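Local atomic coordinates of amidohydrolase 3 domain-containing protein (Pyrococcus horikoshii, PDB entry 3IGH), a protein that is functionally uncharacterised but probably hydrolyses carbon-nitrogen bonds other than peptide bonds, as a metal-dependent member of the amidohydrolase superfamily. Residues T13-N16 with P17-K20; R179-V183 with E184-Y188; Q347-R350 with V351-L354. All coordinates share one frame; numbering follows the deposited sequence. Where two conformers were deposited one is given.

Contact 1 of 3, residues T13-N16 with P17-K20; sequences TSFN and PLKK. With SO4 (sulfate ion), chain N.
A classic beta bulge lies beside the turn of the hairpin formed by strands 10-14 and 19-21: Thr13 and Ser14 both face the single residue Lys19. Thr13 N donates to Lys19 O over 2.9 Å, and Lys19 N returns an almost straight bond (171° at the hydrogen) to Ser14 O at 3.1 Å. Ser14 O also receives the Leu18 CA-H, with CA 3.5 Å from it. Ser14 and Lys19 put their side chains on the same face of the hairpin. Next to Ser14 on the same strand, the hydroxyl of Thr13 lies against the root of the lysine, with Thr13 OG1 3.4 Å from Lys19 CB, before the chain of Lys19 leads away and bends at its end.

The turn itself runs through a cis peptide between Asn16 and Pro17. Ser14 spans it: with OG held opposite its own backbone N (chi1 -179°), the hydroxyl donates to Pro17 O at 2.9 Å, in the carbonyl plane. Phe15 and Leu18 touch more lightly, CD1 of the ring being 4.2 Å from CD1 of the leucine, while the Phe15 side chain also packs on helix 436-450 and strand 58-68. Leu18 N donates to O3 of a sulfate at 2.9 Å.

Ser14 OG gives its proton to Pro17, which suits it to accept from Lys458 NZ as well. The Asn16 amide is tied through OD1 to Lys437 and through ND2 to Asp438. Two lysines and Asp438 thus fasten the cis turn to its surroundings, and Lys437 with the Leu18 N-H holds the sulfate, probably from the crystallisation liquor.

Contact 2 of 3, residues R179-V183 with E184-Y188; sequences RVLTV and EDYVY. With SO4 (sulfate ion), chain F.
The ring of Tyr186 takes the carbonyl oxygen of Thr182 at its edge, in the ring plane, with CD1 3.3 Å from Thr182 O. The Leu181 and Tyr186 side chains cross at about a right angle, and Leu181 CB approaches the ring obliquely, 3.7 Å from Tyr186 CE1. The second flat group, the Asp185 carboxylate, is approached from above its plane: Thr182 N donates to Asp185 OD2 at 3.0 Å, 41° out of that plane, in a nearly straight bond.

The reciprocal bond runs from Asp185 N to Thr182 OG1 at 3.1 Å. Threonine at the N-cap and aspartate three residues on therefore form a capping box. Thr182 can accept this way because OG1 sits between its own backbone N and carbonyl carbon (chi1 64°). The Val183 amide, at the opening of the helix, binds O4 of a sulfate at 2.8 Å.

The box marks the corner where helix 166-180 ends and helix 183-199 starts. Arg101 makes a salt bridge to Asp185 OD2, and the Tyr186 hydroxyl reaches back to Asn177 O on the preceding helix. Helix 212-223 lies against Val183, Tyr186 and Val187, while helix 70-78 touches Leu181 and Tyr186.

Contact 3 of 3, residues Q347-R350 with V351-L354; sequences QLER and VKNL
Arg350 and Leu354, one helical turn apart, lie side by side and point the same way. The arginine is stretched out from CG to NE, and Leu354 runs along it: CD1 of the leucine is 4.0 Å from Arg350 CG and also 4.0 Å from Arg350 NE, meeting the guanidinium obliquely. Leu354 reaches this place with CG opposite its own carbonyl carbon (chi1 -65°), which turns the branch back over the preceding turn. Both residues face helix 318-331, where Leu325 touches each of them and Asp326 and Glu329 form salt bridges with Arg350 NH1.

A second group occupies another side of the helix. Glu349 bends at its second torsion (chi2 66°), which brings the carboxylate alongside Lys352 pointing in the same direction. Here the contact is with the aliphatic part of the lysine, Glu349 OE1 being 3.8 Å from Lys352 CD. The charges themselves stay apart, with 4.7 Å between Glu349 OE1 and Lys352 NZ. Asn353 crosses Glu349 at a slant, its amide plane turned 72° from the carboxylate, and its ND2 packs 3.8 Å from Glu349 CG.

On the buried side Val351 tucks a methyl against the backbone, CG2 lying 3.3 Å from Gln347 O, while Val392 of helix 386-392 touches its side chain. Four consecutive backbone bonds carry the helix through, beginning with Val351 N to Gln347 O at 2.9 Å.

The chemistry divides accordingly. Arg350 NH1 is shared between two carboxylates of the neighbouring helix 318-331 while the extended chain of Arg350 runs beside Leu354. Glu349 and Lys352 carry opposite charges that should attract at a distance, without a direct ion pair.

In the fold
The three contacts follow one another along the chain and do not touch. Contact 1 is a hairpin whose strand 10-14 runs parallel to strand 58-68, near the N-terminus. Contact 2 lies about 42 Å away, centre to centre, on the opposite side of the chain's centre. Its helices lead from the six-stranded sheet whose last strand in sequence is 163-165 back to strand 202-210, a neighbour of strand 58-68. Contact 3, with its centre about 27 Å from that of contact 1 and 41 Å from that of contact 2, belongs to the beta-alpha-beta unit 336-337, 345-354, 357-360, consistent with the TIM-barrel relationship of the family. The three are separate local features, spread over the chain.

Contact 1 of 3, residues T13-N16 with P17-K20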
loop_
_atom_site.group_PDB
_atom_site.type_symbol
_atom_site.label_atom_id
_atom_site.label_comp_id
_atom_site.label_asym_id
_atom_site.label_seq_id
_atom_site.Cartn_x
_atom_site.Cartn_y
_atom_site.Cartn_z
ATOM N N THR A 13 -26.949 12.935 4.419
ATOM C CA THR A 13 -26.139 11.725 4.376
ATOM C C THR A 13 -26.154 11.099 2.996
ATOM O O THR A 13 -25.276 10.308 2.670
ATOM C CB THR A 13 -26.594 10.658 5.406
ATOM O OG1 THR A 13 -27.872 10.130 5.030
ATOM C CG2 THR A 13 -26.657 11.246 6.818
ATOM N N SER A 14 -27.162 11.448 2.199
ATOM C CA SER A 14 -27.339 10.889 0.859
ATOM C C SER A 14 -28.183 11.858 0.038
ATOM O O SER A 14 -29.027 12.570 0.591
ATOM C CB SER A 14 -28.022 9.518 0.954
ATOM O OG SER A 14 -28.200 8.936 -0.317
ATOM N N PHE A 15 -27.947 11.901 -1.272
ATOM C CA PHE A 15 -28.706 12.797 -2.151
ATOM C C PHE A 15 -29.711 12.038 -3.022
ATOM O O PHE A 15 -30.821 12.521 -3.244
ATOM C CB PHE A 15 -27.774 13.659 -3.014
ATOM C CG PHE A 15 -27.058 14.737 -2.248
ATOM C CD1 PHE A 15 -27.756 15.828 -1.728
ATOM C CD2 PHE A 15 -25.682 14.673 -2.061
ATOM C CE1 PHE A 15 -27.096 16.828 -1.014
ATOM C CE2 PHE A 15 -25.010 15.677 -1.352
ATOM C CZ PHE A 15 -25.718 16.751 -0.830
ATOM N N ASN A 16 -29.304 10.872 -3.523
ATOM C CA ASN A 16 -30.189 9.939 -4.223
ATOM C C ASN A 16 -30.125 8.581 -3.528
ATOM O O ASN A 16 -29.181 7.825 -3.758
ATOM C CB ASN A 16 -29.766 9.758 -5.688
ATOM C CG ASN A 16 -30.153 10.928 -6.578
ATOM O OD1 ASN A 16 -30.721 11.924 -6.125
ATOM N ND2 ASN A 16 -29.847 10.804 -7.866
ATOM N N PRO A 17 -31.109 8.261 -2.659
ATOM C CA PRO A 17 -32.294 9.023 -2.242
ATOM C C PRO A 17 -31.932 10.102 -1.230
ATOM O O PRO A 17 -30.905 9.995 -0.563
ATOM C CB PRO A 17 -33.177 7.965 -1.559
ATOM C CG PRO A 17 -32.475 6.645 -1.740
ATOM C CD PRO A 17 -31.042 6.964 -1.965
ATOM N N LEU A 18 -32.754 11.140 -1.124
ATOM C CA LEU A 18 -32.459 12.209 -0.186
ATOM C C LEU A 18 -32.669 11.727 1.249
ATOM O O LEU A 18 -33.760 11.282 1.603
ATOM C CB LEU A 18 -33.305 13.447 -0.481
ATOM C CG LEU A 18 -32.953 14.686 0.347
ATOM C CD1 LEU A 18 -31.646 15.321 -0.125
ATOM C CD2 LEU A 18 -34.088 15.683 0.270
ATOM N N LYS A 19 -31.605 11.774 2.052
ATOM C CA LYS A 19 -31.681 11.426 3.477
ATOM C C LYS A 19 -30.994 12.494 4.322
ATOM O O LYS A 19 -29.851 12.883 4.042
ATOM C CB LYS A 19 -31.035 10.066 3.767
ATOM C CG LYS A 19 -31.594 8.876 3.010
ATOM C CD LYS A 19 -31.069 7.569 3.605
ATOM C CE LYS A 19 -31.269 6.381 2.663
ATOM N NZ LYS A 19 -32.702 6.029 2.443
ATOM N N LYS A 20 -31.698 12.974 5.347
ATOM C CA LYS A 20 -31.145 13.952 6.283
ATOM C C LYS A 20 -31.227 13.432 7.709
ATOM O O LYS A 20 -32.184 12.745 8.078
ATOM C CB LYS A 20 -31.892 15.287 6.228
ATOM C CG LYS A 20 -32.263 15.793 4.858
ATOM C CD LYS A 20 -33.524 16.644 4.930
ATOM C CE LYS A 20 -33.285 17.992 5.599
ATOM N NZ LYS A 20 -34.537 18.791 5.712
HETATM S S SO4 N . -35.915 10.757 -2.925
HETATM O O1 SO4 N . -37.314 11.175 -2.925
HETATM O O2 SO4 N . -35.087 11.878 -3.353
HETATM O O3 SO4 N . -35.535 10.361 -1.574
HETATM O O4 SO4 N . -35.736 9.628 -3.835
#

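Contact 2 of 3, residues R179-V183 with E184-Y188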
loop_
_atom_site.group_PDB
_atom_site.type_symbol
_atom_site.label_atom_id
_atom_site.label_comp_id
_atom_site.label_asym_id
_atom_site.label_seq_id
_atom_site.Cartn_x
_atom_site.Cartn_y
_atom_site.Cartn_z
ATOM N N ARG A 179 12.364 14.098 -16.935
ATOM C CA ARG A 179 13.772 14.416 -16.700
ATOM C C ARG A 179 13.989 15.753 -16.004
ATOM O O ARG A 179 14.745 15.832 -15.036
ATOM C CB ARG A 179 14.534 14.373 -18.028
ATOM C CG ARG A 179 16.046 14.322 -17.899
ATOM C CD ARG A 179 16.656 14.054 -19.262
ATOM N NE ARG A 179 16.736 15.268 -20.078
ATOM C CZ ARG A 179 16.604 15.302 -21.403
ATOM N NH1 ARG A 179 16.365 14.188 -22.089
ATOM N NH2 ARG A 179 16.710 16.459 -22.044
ATOM N N VAL A 180 13.326 16.801 -16.489
ATOM C CA VAL A 180 13.579 18.159 -15.999
ATOM C C VAL A 180 13.040 18.395 -14.575
ATOM O O VAL A 180 13.738 18.943 -13.711
ATOM C CB VAL A 180 13.042 19.225 -17.002
ATOM C CG1 VAL A 180 13.201 20.605 -16.452
ATOM C CG2 VAL A 180 13.753 19.111 -18.357
ATOM N N LEU A 181 11.803 17.971 -14.332
ATOM C CA LEU A 181 11.215 18.062 -13.008
ATOM C C LEU A 181 11.776 16.949 -12.138
ATOM O O LEU A 181 11.997 15.839 -12.623
ATOM C CB LEU A 181 9.685 17.969 -13.087
ATOM C CG LEU A 181 8.941 19.084 -13.841
ATOM C CD1 LEU A 181 7.441 18.759 -13.911
ATOM C CD2 LEU A 181 9.180 20.451 -13.187
ATOM N N THR A 182 12.028 17.263 -10.869
ATOM C CA THR A 182 12.494 16.268 -9.895
ATOM C C THR A 182 11.318 15.782 -9.071
ATOM O O THR A 182 10.255 16.402 -9.096
ATOM C CB THR A 182 13.508 16.877 -8.913
ATOM O OG1 THR A 182 12.861 17.900 -8.149
ATOM C CG2 THR A 182 14.711 17.468 -9.663
ATOM N N VAL A 183 11.511 14.695 -8.317
ATOM C CA VAL A 183 10.493 14.230 -7.370
ATOM C C VAL A 183 10.087 15.339 -6.390
ATOM O O VAL A 183 8.892 15.516 -6.112
ATOM C CB VAL A 183 10.934 12.941 -6.618
ATOM C CG1 VAL A 183 9.906 12.539 -5.554
ATOM C CG2 VAL A 183 11.123 11.809 -7.617
ATOM N N GLU A 184 11.076 16.106 -5.916
ATOM C CA GLU A 184 10.821 17.223 -5.003
ATOM C C GLU A 184 9.881 18.264 -5.626
ATOM O O GLU A 184 9.036 18.833 -4.927
ATOM C CB GLU A 184 12.131 17.887 -4.546
ATOM C CG GLU A 184 13.208 16.921 -4.054
ATOM C CD GLU A 184 14.167 16.497 -5.158
ATOM O OE1 GLU A 184 13.977 15.395 -5.721
ATOM O OE2 GLU A 184 15.104 17.271 -5.470
ATOM N N ASP A 185 10.024 18.509 -6.933
ATOM C CA ASP A 185 9.113 19.406 -7.663
ATOM C C ASP A 185 7.681 18.866 -7.653
ATOM O O ASP A 185 6.733 19.615 -7.405
ATOM C CB ASP A 185 9.544 19.585 -9.113
ATOM C CG ASP A 185 10.833 20.370 -9.245
ATOM O OD1 ASP A 185 11.135 21.206 -8.370
ATOM O OD2 ASP A 185 11.541 20.138 -10.233
ATOM N N TYR A 186 7.546 17.571 -7.929
ATOM C CA TYR A 186 6.244 16.899 -7.903
ATOM C C TYR A 186 5.611 16.928 -6.518
ATOM O O TYR A 186 4.405 17.149 -6.406
ATOM C CB TYR A 186 6.348 15.463 -8.406
ATOM C CG TYR A 186 6.340 15.305 -9.911
ATOM C CD1 TYR A 186 7.532 15.313 -10.641
ATOM C CD2 TYR A 186 5.143 15.128 -10.605
ATOM C CE1 TYR A 186 7.529 15.149 -12.027
ATOM C CE2 TYR A 186 5.126 14.974 -11.989
ATOM C CZ TYR A 186 6.323 14.987 -12.686
ATOM O OH TYR A 186 6.316 14.817 -14.039
ATOM N N VAL A 187 6.414 16.729 -5.469
ATOM C CA VAL A 187 5.911 16.830 -4.088
ATOM C C VAL A 187 5.329 18.237 -3.859
ATOM O O VAL A 187 4.219 18.379 -3.358
ATOM C CB VAL A 187 7.001 16.469 -3.014
ATOM C CG1 VAL A 187 6.542 16.800 -1.599
ATOM C CG2 VAL A 187 7.377 14.990 -3.093
ATOM N N TYR A 188 6.082 19.256 -4.269
ATOM C CA TYR A 188 5.661 20.652 -4.154
ATOM C C TYR A 188 4.358 20.922 -4.931
ATOM O O TYR A 188 3.433 21.530 -4.391
ATOM C CB TYR A 188 6.796 21.569 -4.622
ATOM C CG TYR A 188 6.443 23.041 -4.682
ATOM C CD1 TYR A 188 6.539 23.845 -3.550
ATOM C CD2 TYR A 188 6.035 23.631 -5.878
ATOM C CE1 TYR A 188 6.217 25.199 -3.603
ATOM C CE2 TYR A 188 5.711 24.977 -5.942
ATOM C CZ TYR A 188 5.805 25.755 -4.803
ATOM O OH TYR A 188 5.490 27.090 -4.871
HETATM S S SO4 F . 14.963 13.130 -8.901
HETATM O O1 SO4 F . 14.887 13.343 -7.460
HETATM O O2 SO4 F . 15.832 14.132 -9.502
HETATM O O3 SO4 F . 15.494 11.799 -9.164
HETATM O O4 SO4 F . 13.635 13.224 -9.468
HETATM O O HOH W 1 14.300 19.758 -6.793
#

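Contact 3 of 3, residues Q347-R350 with V351-L354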
loop_
_atom_site.group_PDB
_atom_site.type_symbol
_atom_site.label_atom_id
_atom_site.label_comp_id
_atom_site.label_asym_id
_atom_site.label_seq_id
_atom_site.Cartn_x
_atom_site.Cartn_y
_atom_site.Cartn_z
ATOM N N GLN A 347 -25.484 3.489 -28.757
ATOM C CA GLN A 347 -24.419 3.213 -27.797
ATOM C C GLN A 347 -24.899 3.230 -26.345
ATOM O O GLN A 347 -24.229 2.684 -25.466
ATOM C CB GLN A 347 -23.273 4.204 -27.985
ATOM C CG GLN A 347 -22.454 3.954 -29.235
ATOM C CD GLN A 347 -21.411 5.006 -29.456
ATOM O OE1 GLN A 347 -21.679 6.197 -29.318
ATOM N NE2 GLN A 347 -20.206 4.580 -29.807
ATOM N N LEU A 348 -26.053 3.857 -26.104
ATOM C CA LEU A 348 -26.651 3.928 -24.774
ATOM C C LEU A 348 -26.978 2.545 -24.218
ATOM O O LEU A 348 -26.695 2.263 -23.059
ATOM C CB LEU A 348 -27.908 4.803 -24.782
ATOM C CG LEU A 348 -27.746 6.319 -24.931
ATOM C CD1 LEU A 348 -29.093 6.976 -25.191
ATOM C CD2 LEU A 348 -27.089 6.935 -23.694
ATOM N N GLU A 349 -27.553 1.681 -25.054
ATOM C CA GLU A 349 -27.894 0.324 -24.630
ATOM C C GLU A 349 -26.641 -0.536 -24.440
ATOM O O GLU A 349 -26.601 -1.402 -23.562
ATOM C CB GLU A 349 -28.858 -0.328 -25.631
ATOM C CG GLU A 349 -29.593 -1.578 -25.110
ATOM C CD GLU A 349 -30.564 -1.290 -23.959
ATOM O OE1 GLU A 349 -30.798 -2.206 -23.141
ATOM O OE2 GLU A 349 -31.098 -0.160 -23.867
ATOM N N ARG A 350 -25.617 -0.290 -25.253
ATOM C CA ARG A 350 -24.359 -1.023 -25.116
ATOM C C ARG A 350 -23.640 -0.645 -23.817
ATOM O O ARG A 350 -23.151 -1.522 -23.099
ATOM C CB ARG A 350 -23.457 -0.813 -26.327
ATOM C CG ARG A 350 -22.328 -1.815 -26.373
ATOM C CD ARG A 350 -21.560 -1.765 -27.659
ATOM N NE ARG A 350 -20.491 -2.754 -27.612
ATOM C CZ ARG A 350 -19.339 -2.652 -28.263
ATOM N NH1 ARG A 350 -18.437 -3.622 -28.155
ATOM N NH2 ARG A 350 -19.088 -1.589 -29.024
ATOM N N VAL A 351 -23.622 0.653 -23.507
ATOM C CA VAL A 351 -23.122 1.153 -22.212
ATOM C C VAL A 351 -23.846 0.458 -21.050
ATOM O O VAL A 351 -23.208 -0.045 -20.116
ATOM C CB VAL A 351 -23.238 2.711 -22.116
ATOM C CG1 VAL A 351 -23.139 3.200 -20.672
ATOM C CG2 VAL A 351 -22.162 3.385 -22.984
ATOM N N LYS A 352 -25.174 0.396 -21.144
ATOM C CA LYS A 352 -26.008 -0.268 -20.139
ATOM C C LYS A 352 -25.648 -1.746 -19.982
ATOM O O LYS A 352 -25.436 -2.221 -18.862
ATOM C CB LYS A 352 -27.493 -0.124 -20.493
ATOM C CG LYS A 352 -28.439 -0.682 -19.437
ATOM C CD LYS A 352 -29.888 -0.485 -19.834
ATOM C CE LYS A 352 -30.819 -0.859 -18.694
ATOM N NZ LYS A 352 -32.228 -0.476 -18.995
ATOM N N ASN A 353 -25.562 -2.450 -21.109
ATOM C CA ASN A 353 -25.303 -3.887 -21.112
ATOM C C ASN A 353 -23.930 -4.283 -20.583
ATOM O O ASN A 353 -23.798 -5.309 -19.917
ATOM C CB ASN A 353 -25.531 -4.464 -22.510
ATOM C CG ASN A 353 -27.009 -4.469 -22.905
ATOM O OD1 ASN A 353 -27.897 -4.447 -22.048
ATOM N ND2 ASN A 353 -27.273 -4.488 -24.208
ATOM N N LEU A 354 -22.918 -3.462 -20.859
ATOM C CA LEU A 354 -21.553 -3.743 -20.403
ATOM C C LEU A 354 -21.291 -3.271 -18.982
ATOM O O LEU A 354 -20.231 -3.552 -18.420
ATOM C CB LEU A 354 -20.516 -3.142 -21.366
ATOM C CG LEU A 354 -20.488 -3.726 -22.782
ATOM C CD1 LEU A 354 -19.571 -2.930 -23.693
ATOM C CD2 LEU A 354 -20.075 -5.185 -22.768
#